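Local structure of glycolipid-binding domain-containing protein (Pseudomonas aeruginosa, 2H1T) at residues L121-A131 and S143-A153; A11-E22 and Q34-L44. The protein is of unknown function but belongs to a putative glycolipid-binding family and may take part in glycolipid metabolism. One frame throughout, in Å; residues are numbered along the deposited sequence. Where two conformers were deposited one is given.

How the contacts relate
Contact 1 and contact 2 are the pairings of two antiparallel beta hairpins that sit in different sheets of one putative glycolipid-binding chain, on opposite sides of its centre. Their centres lie 31 Å apart and their nearest atoms about 13 Å, so they do not touch. Along the sequence contact 2 closes before contact 1 opens. Contact 1 lies in the seven-stranded mixed sheet and meets no other subunit; contact 2 forms the edge of the six-stranded antiparallel sheet, where that sheet runs on into the second subunit. The side chain of Met144 in contact 1 is about 3 Å from a bound MPD, and that of Trp21 in contact 2 is about 3 Å from a bound EDO, both probably from crystallisation.

Contact 1: L121-A131 and S143-A153; sequences LADGQRAEIRA and SMRQAYTRLDA
The antiparallel hairpin of strands 126-135 and 142-152 is held in register by paired backbone bonds at Ala127 with Tyr148, Ile129 with Gln146 and Ala131 with selenomethionine Met144. At its 121-125 end Arg150, extended with CG anti to the backbone N (chi1 172°), reaches Asp123: NE donates to OD1 at 2.8 Å and nearly straight, in the guanidinium plane but on the anti side and somewhat out of the carboxylate plane. NH2 adds a weak bond to the same oxygen. Beside this salt bridge Gly124 N gives a bond to Arg150 O (2.7 Å); its positive phi, in the type II turn from Ala122 to Gln125, suits glycine. Ala147 CB lies over the Arg126 guanidinium, 3.6 Å from NH2, which is also bound to Glu128, while Glu159 takes NH1. On the other face small Ala131 leaves its CB 3.5 Å from CD of Gln146, whose NE2 binds Asp104. Ile129 CD1 meets Tyr148 CE1 at 3.9 Å, both residues against Pro115 of helix 113-119. Ala127, Ile129 and Tyr148 turn to that helix, while Arg126, Glu128, Arg130 and Arg145 lie on the reverse with Ala147 and Thr149: the alternation of an antiparallel hairpin between helix-covered and more polar faces of a mixed sheet.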
# COMPACT_ATOMS: atom_id res chain seq x y z
N LEU A 121 19.20 30.20 -2.53
CA LEU A 121 20.16 30.46 -3.59
C LEU A 121 19.67 31.55 -4.55
O LEU A 121 18.47 31.75 -4.71
CB LEU A 121 20.37 29.16 -4.37
CG LEU A 121 21.04 27.97 -3.68
CD1 LEU A 121 21.06 26.75 -4.62
CD2 LEU A 121 22.47 28.27 -3.18
N ALA A 122 20.61 32.25 -5.18
CA ALA A 122 20.28 33.16 -6.28
C ALA A 122 20.47 32.43 -7.57
O ALA A 122 21.12 31.40 -7.60
CB ALA A 122 21.15 34.36 -6.25
N ASP A 123 19.91 32.97 -8.66
CA ASP A 123 20.12 32.43 -9.99
C ASP A 123 21.59 32.17 -10.26
O ASP A 123 22.46 33.07 -10.12
CB ASP A 123 19.64 33.41 -11.06
CG ASP A 123 18.12 33.48 -11.20
OD1 ASP A 123 17.39 32.71 -10.57
OD2 ASP A 123 17.66 34.36 -11.96
N GLY A 124 21.85 30.96 -10.70
CA GLY A 124 23.14 30.58 -11.18
C GLY A 124 23.96 30.02 -10.06
O GLY A 124 25.00 29.44 -10.33
N GLN A 125 23.48 30.14 -8.83
CA GLN A 125 24.27 29.75 -7.67
C GLN A 125 24.19 28.28 -7.40
O GLN A 125 23.11 27.73 -7.31
CB GLN A 125 23.79 30.48 -6.43
CG GLN A 125 24.74 30.50 -5.28
CD GLN A 125 24.17 31.25 -4.07
OE1 GLN A 125 23.18 31.99 -4.18
NE2 GLN A 125 24.76 31.00 -2.90
N ARG A 126 25.36 27.67 -7.16
CA ARG A 126 25.48 26.26 -6.87
C ARG A 126 25.86 26.06 -5.40
O ARG A 126 26.66 26.82 -4.83
CB ARG A 126 26.55 25.65 -7.79
CG ARG A 126 26.99 24.25 -7.44
CD ARG A 126 28.24 23.86 -8.21
NE ARG A 126 28.60 22.45 -7.95
CZ ARG A 126 28.16 21.41 -8.65
NH1 ARG A 126 27.34 21.58 -9.66
NH2 ARG A 126 28.55 20.17 -8.31
N ALA A 127 25.28 25.04 -4.78
CA ALA A 127 25.72 24.58 -3.46
C ALA A 127 25.90 23.07 -3.43
O ALA A 127 25.10 22.31 -3.99
CB ALA A 127 24.73 24.99 -2.40
N GLU A 128 26.96 22.62 -2.76
CA GLU A 128 27.09 21.21 -2.51
C GLU A 128 26.74 20.96 -1.03
O GLU A 128 27.19 21.69 -0.14
CB GLU A 128 28.49 20.73 -2.86
CG GLU A 128 28.97 21.21 -4.25
CD GLU A 128 30.18 20.47 -4.76
OE1 GLU A 128 30.93 19.94 -3.91
OE2 GLU A 128 30.42 20.42 -5.99
N ILE A 129 25.93 19.94 -0.79
CA ILE A 129 25.42 19.67 0.54
C ILE A 129 25.75 18.23 0.88
O ILE A 129 26.12 17.44 0.00
CB ILE A 129 23.89 19.96 0.68
CG1 ILE A 129 23.07 18.88 -0.04
CG2 ILE A 129 23.53 21.34 0.09
CD1 ILE A 129 21.60 18.91 0.24
N ARG A 130 25.66 17.93 2.17
CA ARG A 130 25.70 16.59 2.71
C ARG A 130 24.31 16.24 3.25
O ARG A 130 23.84 16.76 4.28
CB ARG A 130 26.82 16.46 3.74
CG ARG A 130 27.04 15.03 4.25
CD ARG A 130 28.10 14.94 5.37
NE ARG A 130 29.41 15.30 4.87
CZ ARG A 130 30.15 14.53 4.05
NH1 ARG A 130 29.74 13.31 3.65
NH2 ARG A 130 31.32 14.98 3.61
N ALA A 131 23.60 15.39 2.50
CA ALA A 131 22.25 15.05 2.85
C ALA A 131 22.22 13.74 3.61
O ALA A 131 23.00 12.82 3.34
CB ALA A 131 21.38 14.91 1.57
N SER A 143 24.93 9.15 4.94
CA SER A 143 25.33 10.42 4.36
C SER A 143 25.52 10.34 2.84
O SER A 143 26.06 9.36 2.32
CB SER A 143 26.60 10.93 5.03
OG SER A 143 26.90 12.21 4.54
N MSE A 144 25.07 11.37 2.13
CA MSE A 144 25.20 11.42 0.67
C MSE A 144 25.43 12.85 0.17
O MSE A 144 24.67 13.77 0.51
CB MSE A 144 23.95 10.86 -0.02
CG MSE A 144 24.07 10.83 -1.49
SE MSE A 144 22.41 10.37 -2.27
CE MSE A 144 22.49 8.49 -1.85
N ARG A 145 26.50 13.02 -0.60
CA ARG A 145 26.87 14.30 -1.18
C ARG A 145 25.97 14.60 -2.38
O ARG A 145 25.78 13.76 -3.25
CB ARG A 145 28.35 14.30 -1.57
CG ARG A 145 29.30 14.31 -0.36
CD ARG A 145 30.76 14.08 -0.73
NE ARG A 145 31.19 15.05 -1.72
CZ ARG A 145 31.58 14.77 -2.96
NH1 ARG A 145 31.68 13.52 -3.40
NH2 ARG A 145 31.92 15.77 -3.76
N GLN A 146 25.41 15.80 -2.39
CA GLN A 146 24.46 16.23 -3.41
C GLN A 146 24.81 17.65 -3.81
O GLN A 146 25.43 18.36 -3.05
CB GLN A 146 23.05 16.19 -2.88
CG GLN A 146 22.61 14.82 -2.39
CD GLN A 146 21.20 14.79 -1.91
OE1 GLN A 146 20.55 15.83 -1.71
NE2 GLN A 146 20.67 13.57 -1.76
N ALA A 147 24.38 18.07 -5.00
CA ALA A 147 24.45 19.49 -5.34
C ALA A 147 23.12 20.02 -5.85
O ALA A 147 22.35 19.30 -6.53
CB ALA A 147 25.54 19.76 -6.37
N TYR A 148 22.87 21.28 -5.50
CA TYR A 148 21.75 22.04 -6.03
C TYR A 148 22.25 23.32 -6.70
O TYR A 148 23.06 24.08 -6.14
CB TYR A 148 20.77 22.41 -4.91
CG TYR A 148 19.87 21.30 -4.40
CD1 TYR A 148 20.37 20.29 -3.57
CD2 TYR A 148 18.51 21.33 -4.66
CE1 TYR A 148 19.50 19.26 -3.07
CE2 TYR A 148 17.66 20.34 -4.18
CZ TYR A 148 18.17 19.31 -3.40
OH TYR A 148 17.32 18.34 -2.94
N THR A 149 21.76 23.57 -7.92
CA THR A 149 21.98 24.83 -8.57
C THR A 149 20.65 25.49 -8.95
O THR A 149 19.80 24.86 -9.60
CB THR A 149 22.89 24.61 -9.80
OG1 THR A 149 24.08 23.90 -9.36
CG2 THR A 149 23.25 25.93 -10.44
N ARG A 150 20.45 26.75 -8.55
CA ARG A 150 19.28 27.49 -8.96
C ARG A 150 19.43 28.00 -10.40
O ARG A 150 20.35 28.75 -10.73
CB ARG A 150 18.97 28.64 -8.00
CG ARG A 150 17.87 29.55 -8.49
CD ARG A 150 17.39 30.50 -7.42
NE ARG A 150 16.78 31.66 -8.03
CZ ARG A 150 15.94 32.50 -7.43
NH1 ARG A 150 15.58 32.30 -6.18
NH2 ARG A 150 15.40 33.50 -8.13
N LEU A 151 18.50 27.61 -11.26
CA LEU A 151 18.55 27.97 -12.69
C LEU A 151 17.71 29.21 -12.88
O LEU A 151 18.11 30.16 -13.58
CB LEU A 151 18.06 26.83 -13.58
CG LEU A 151 18.79 25.48 -13.42
CD1 LEU A 151 18.14 24.42 -14.33
CD2 LEU A 151 20.29 25.64 -13.70
N ASP A 152 16.52 29.19 -12.29
CA ASP A 152 15.66 30.38 -12.17
C ASP A 152 14.78 30.18 -10.94
O ASP A 152 14.98 29.21 -10.20
CB ASP A 152 14.88 30.68 -13.49
CG ASP A 152 13.87 29.62 -13.88
OD1 ASP A 152 13.44 28.81 -13.04
OD2 ASP A 152 13.44 29.63 -15.06
N ALA A 153 13.83 31.09 -10.70
CA ALA A 153 13.01 30.97 -9.46
C ALA A 153 12.30 29.65 -9.34
O ALA A 153 12.12 29.16 -8.25
CB ALA A 153 11.98 32.07 -9.35
O HOH W 1 16.01 31.21 -3.34
O HOH W 2 26.24 23.86 -11.10
O HOH W 3 30.63 17.99 -2.19

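Contact 2: A11-E22 and Q34-L44; sequences AGLWRSPSSSWE and QLRAPDERSGL
Trp21 turns CG anti to its backbone nitrogen (chi1 159°), while Arg36 places CG beside its own nitrogen (chi1 -60°), and the two side chains run side by side in the same direction. Trp21 CZ3 thereby comes to the edge of the guanidinium, 3.4 Å from Arg36 NE, with the two planes 58° apart, and the aliphatic CG of Arg36 packs 4.0 Å from Trp21 CE3. An arginine, with a long apolar stem and a charged end, suits this place: its methylenes line the indole and its NH2 goes on to a salt bridge with Glu68 of the second subunit. Their backbones form a hydrogen-bonded antiparallel pair, Arg36 N to Trp21 O at 2.7 Å and Trp21 N to Arg36 O at 2.8 Å. On the other face Glu22 lies across Leu35, whose CD1 is 4.0 Å from Glu22 OE1; the buried carboxylate is satisfied by Ser33, Tyr50 and Ser108. Pro38, which has no N-H to offer, sets CD 3.4 Å from Ser19 O, and Ser18 OG by its ring binds Ser18 of the second subunit. At the far end Arg15 NH1 holds Gly12 O and Trp14 O, and NH2 reaches Ser42 O only weakly. Apart from its backbone bonds and one weak bond from Arg15, then, the pairing relies on packing, and the polar ends of Arg36 and Ser18 find their partners, Glu68 and Ser18, on the second subunit.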
# COMPACT_ATOMS: atom_id res chain seq x y z
N ALA A 11 0.77 -13.52 0.23
CA ALA A 11 1.45 -12.70 -0.75
C ALA A 11 0.92 -13.07 -2.14
O ALA A 11 0.80 -14.26 -2.47
CB ALA A 11 2.97 -12.95 -0.66
N GLY A 12 0.67 -12.07 -2.97
CA GLY A 12 0.40 -12.31 -4.35
C GLY A 12 1.61 -12.68 -5.20
O GLY A 12 2.71 -12.14 -5.00
N LEU A 13 1.37 -13.56 -6.19
CA LEU A 13 2.38 -14.02 -7.13
C LEU A 13 2.18 -13.35 -8.47
O LEU A 13 3.11 -13.26 -9.28
CB LEU A 13 2.33 -15.54 -7.26
CG LEU A 13 2.52 -16.30 -5.94
CD1 LEU A 13 2.33 -17.80 -6.13
CD2 LEU A 13 3.85 -16.04 -5.36
N TRP A 14 0.97 -12.87 -8.72
CA TRP A 14 0.72 -12.06 -9.89
C TRP A 14 1.52 -10.75 -9.76
O TRP A 14 1.91 -10.36 -8.66
CB TRP A 14 -0.79 -11.79 -10.05
CG TRP A 14 -1.43 -11.06 -8.87
CD1 TRP A 14 -1.88 -11.60 -7.69
CD2 TRP A 14 -1.70 -9.64 -8.78
NE1 TRP A 14 -2.38 -10.62 -6.87
CE2 TRP A 14 -2.31 -9.41 -7.52
CE3 TRP A 14 -1.49 -8.56 -9.64
CZ2 TRP A 14 -2.69 -8.14 -7.09
CZ3 TRP A 14 -1.89 -7.28 -9.23
CH2 TRP A 14 -2.49 -7.09 -7.95
N ARG A 15 1.81 -10.10 -10.87
CA ARG A 15 2.51 -8.80 -10.83
C ARG A 15 1.84 -7.83 -11.80
O ARG A 15 1.34 -8.24 -12.86
CB ARG A 15 4.00 -8.95 -11.18
CG ARG A 15 4.88 -9.76 -10.22
CD ARG A 15 5.11 -8.94 -8.97
NE ARG A 15 5.95 -9.51 -7.90
CZ ARG A 15 5.54 -10.39 -6.99
NH1 ARG A 15 4.31 -10.92 -7.03
NH2 ARG A 15 6.36 -10.75 -6.02
N SER A 16 1.84 -6.56 -11.39
CA SER A 16 1.42 -5.44 -12.22
C SER A 16 2.38 -4.28 -11.92
O SER A 16 2.87 -4.14 -10.79
CB SER A 16 -0.03 -5.07 -11.92
OG SER A 16 -0.57 -4.14 -12.85
N PRO A 17 2.67 -3.43 -12.92
CA PRO A 17 3.59 -2.34 -12.63
C PRO A 17 2.97 -1.36 -11.66
O PRO A 17 1.78 -1.07 -11.78
CB PRO A 17 3.79 -1.67 -14.01
CG PRO A 17 3.36 -2.68 -15.00
CD PRO A 17 2.25 -3.42 -14.33
N SER A 18 3.75 -0.86 -10.71
CA SER A 18 3.21 0.11 -9.79
C SER A 18 4.26 1.09 -9.26
O SER A 18 5.44 0.96 -9.60
CB SER A 18 2.41 -0.57 -8.69
OG SER A 18 3.23 -0.98 -7.60
N SER A 19 3.81 2.07 -8.48
CA SER A 19 4.65 3.21 -8.05
C SER A 19 4.18 3.72 -6.69
O SER A 19 3.32 3.10 -6.00
CB SER A 19 4.60 4.32 -9.13
OG SER A 19 5.76 5.18 -9.15
N SER A 20 4.68 4.89 -6.36
CA SER A 20 4.37 5.54 -5.12
C SER A 20 3.18 6.48 -5.21
O SER A 20 2.85 7.04 -6.25
CB SER A 20 5.58 6.32 -4.62
OG SER A 20 6.10 7.15 -5.63
N TRP A 21 2.53 6.65 -4.08
CA TRP A 21 1.52 7.66 -3.92
C TRP A 21 1.76 8.20 -2.52
O TRP A 21 1.82 7.41 -1.53
CB TRP A 21 0.13 7.06 -4.06
CG TRP A 21 -0.91 7.92 -3.43
CD1 TRP A 21 -1.71 8.83 -4.04
CD2 TRP A 21 -1.19 8.01 -2.03
NE1 TRP A 21 -2.50 9.46 -3.12
CE2 TRP A 21 -2.22 8.96 -1.87
CE3 TRP A 21 -0.65 7.39 -0.87
CZ2 TRP A 21 -2.74 9.31 -0.61
CZ3 TRP A 21 -1.14 7.73 0.38
CH2 TRP A 21 -2.19 8.67 0.51
N GLU A 22 1.90 9.51 -2.43
CA GLU A 22 2.18 10.14 -1.16
C GLU A 22 1.21 11.30 -0.98
O GLU A 22 1.03 12.15 -1.87
CB GLU A 22 3.65 10.65 -1.12
CG GLU A 22 3.96 11.46 0.12
CD GLU A 22 5.41 11.88 0.28
OE1 GLU A 22 6.13 11.88 -0.71
OE2 GLU A 22 5.80 12.21 1.41
N GLN A 34 1.85 10.26 4.60
CA GLN A 34 1.58 8.86 4.39
C GLN A 34 1.97 8.55 2.96
O GLN A 34 1.43 9.13 2.01
CB GLN A 34 0.08 8.57 4.55
CG GLN A 34 -0.45 8.73 5.95
CD GLN A 34 -1.67 7.80 6.23
OE1 GLN A 34 -1.57 6.81 7.01
NE2 GLN A 34 -2.79 8.08 5.57
N LEU A 35 2.90 7.61 2.81
CA LEU A 35 3.46 7.28 1.52
C LEU A 35 3.26 5.79 1.27
O LEU A 35 3.60 4.95 2.09
CB LEU A 35 4.96 7.69 1.53
CG LEU A 35 5.86 7.38 0.35
CD1 LEU A 35 7.19 8.16 0.47
CD2 LEU A 35 6.13 5.90 0.23
N ARG A 36 2.66 5.43 0.15
CA ARG A 36 2.48 3.99 -0.17
C ARG A 36 3.23 3.69 -1.44
O ARG A 36 3.17 4.51 -2.37
CB ARG A 36 1.00 3.65 -0.34
CG ARG A 36 0.18 3.96 0.92
CD ARG A 36 -1.29 3.64 0.75
NE ARG A 36 -2.17 4.61 1.41
CZ ARG A 36 -3.20 4.31 2.21
NH1 ARG A 36 -3.49 3.07 2.51
NH2 ARG A 36 -3.95 5.28 2.72
N ALA A 37 3.90 2.54 -1.49
CA ALA A 37 4.82 2.23 -2.57
C ALA A 37 5.20 0.75 -2.54
O ALA A 37 5.01 0.07 -1.53
CB ALA A 37 6.10 3.10 -2.49
N PRO A 38 5.66 0.23 -3.68
CA PRO A 38 6.13 -1.13 -3.76
C PRO A 38 7.59 -1.23 -3.36
O PRO A 38 8.38 -0.34 -3.70
CB PRO A 38 5.97 -1.45 -5.24
CG PRO A 38 6.21 -0.13 -5.93
CD PRO A 38 5.68 0.90 -5.00
N ASP A 39 7.92 -2.29 -2.61
CA ASP A 39 9.29 -2.73 -2.40
C ASP A 39 9.83 -3.22 -3.72
O ASP A 39 9.32 -4.19 -4.30
CB ASP A 39 9.31 -3.87 -1.35
CG ASP A 39 10.74 -4.32 -0.96
OD1 ASP A 39 11.53 -4.72 -1.83
OD2 ASP A 39 11.03 -4.31 0.23
N GLU A 40 10.90 -2.56 -4.17
CA GLU A 40 11.43 -2.75 -5.50
C GLU A 40 12.22 -4.07 -5.65
O GLU A 40 12.59 -4.44 -6.76
CB GLU A 40 12.28 -1.53 -5.89
CG GLU A 40 11.49 -0.19 -5.91
CD GLU A 40 12.37 1.06 -5.66
OE1 GLU A 40 13.26 1.30 -6.50
OE2 GLU A 40 12.15 1.79 -4.63
N ARG A 41 12.44 -4.79 -4.55
CA ARG A 41 13.12 -6.09 -4.60
C ARG A 41 12.13 -7.23 -4.44
O ARG A 41 12.15 -8.18 -5.22
CB ARG A 41 14.16 -6.17 -3.49
CG ARG A 41 15.29 -5.17 -3.70
CD ARG A 41 16.63 -5.58 -3.07
NE ARG A 41 16.80 -7.03 -2.96
CZ ARG A 41 16.97 -7.88 -3.98
NH1 ARG A 41 17.01 -7.47 -5.25
NH2 ARG A 41 17.09 -9.19 -3.71
N SER A 42 11.26 -7.13 -3.44
CA SER A 42 10.28 -8.18 -3.14
C SER A 42 9.00 -8.13 -3.98
O SER A 42 8.28 -9.14 -4.10
CB SER A 42 9.89 -8.13 -1.67
OG SER A 42 8.92 -7.14 -1.39
N GLY A 43 8.68 -6.96 -4.52
CA GLY A 43 7.41 -6.75 -5.23
C GLY A 43 6.17 -6.59 -4.35
O GLY A 43 5.06 -6.58 -4.85
N LEU A 44 6.35 -6.50 -3.04
CA LEU A 44 5.22 -6.41 -2.14
C LEU A 44 5.13 -4.98 -1.57
O LEU A 44 6.13 -4.27 -1.44
CB LEU A 44 5.34 -7.43 -1.01
CG LEU A 44 5.45 -8.90 -1.48
CD1 LEU A 44 5.70 -9.82 -0.29
CD2 LEU A 44 4.19 -9.32 -2.22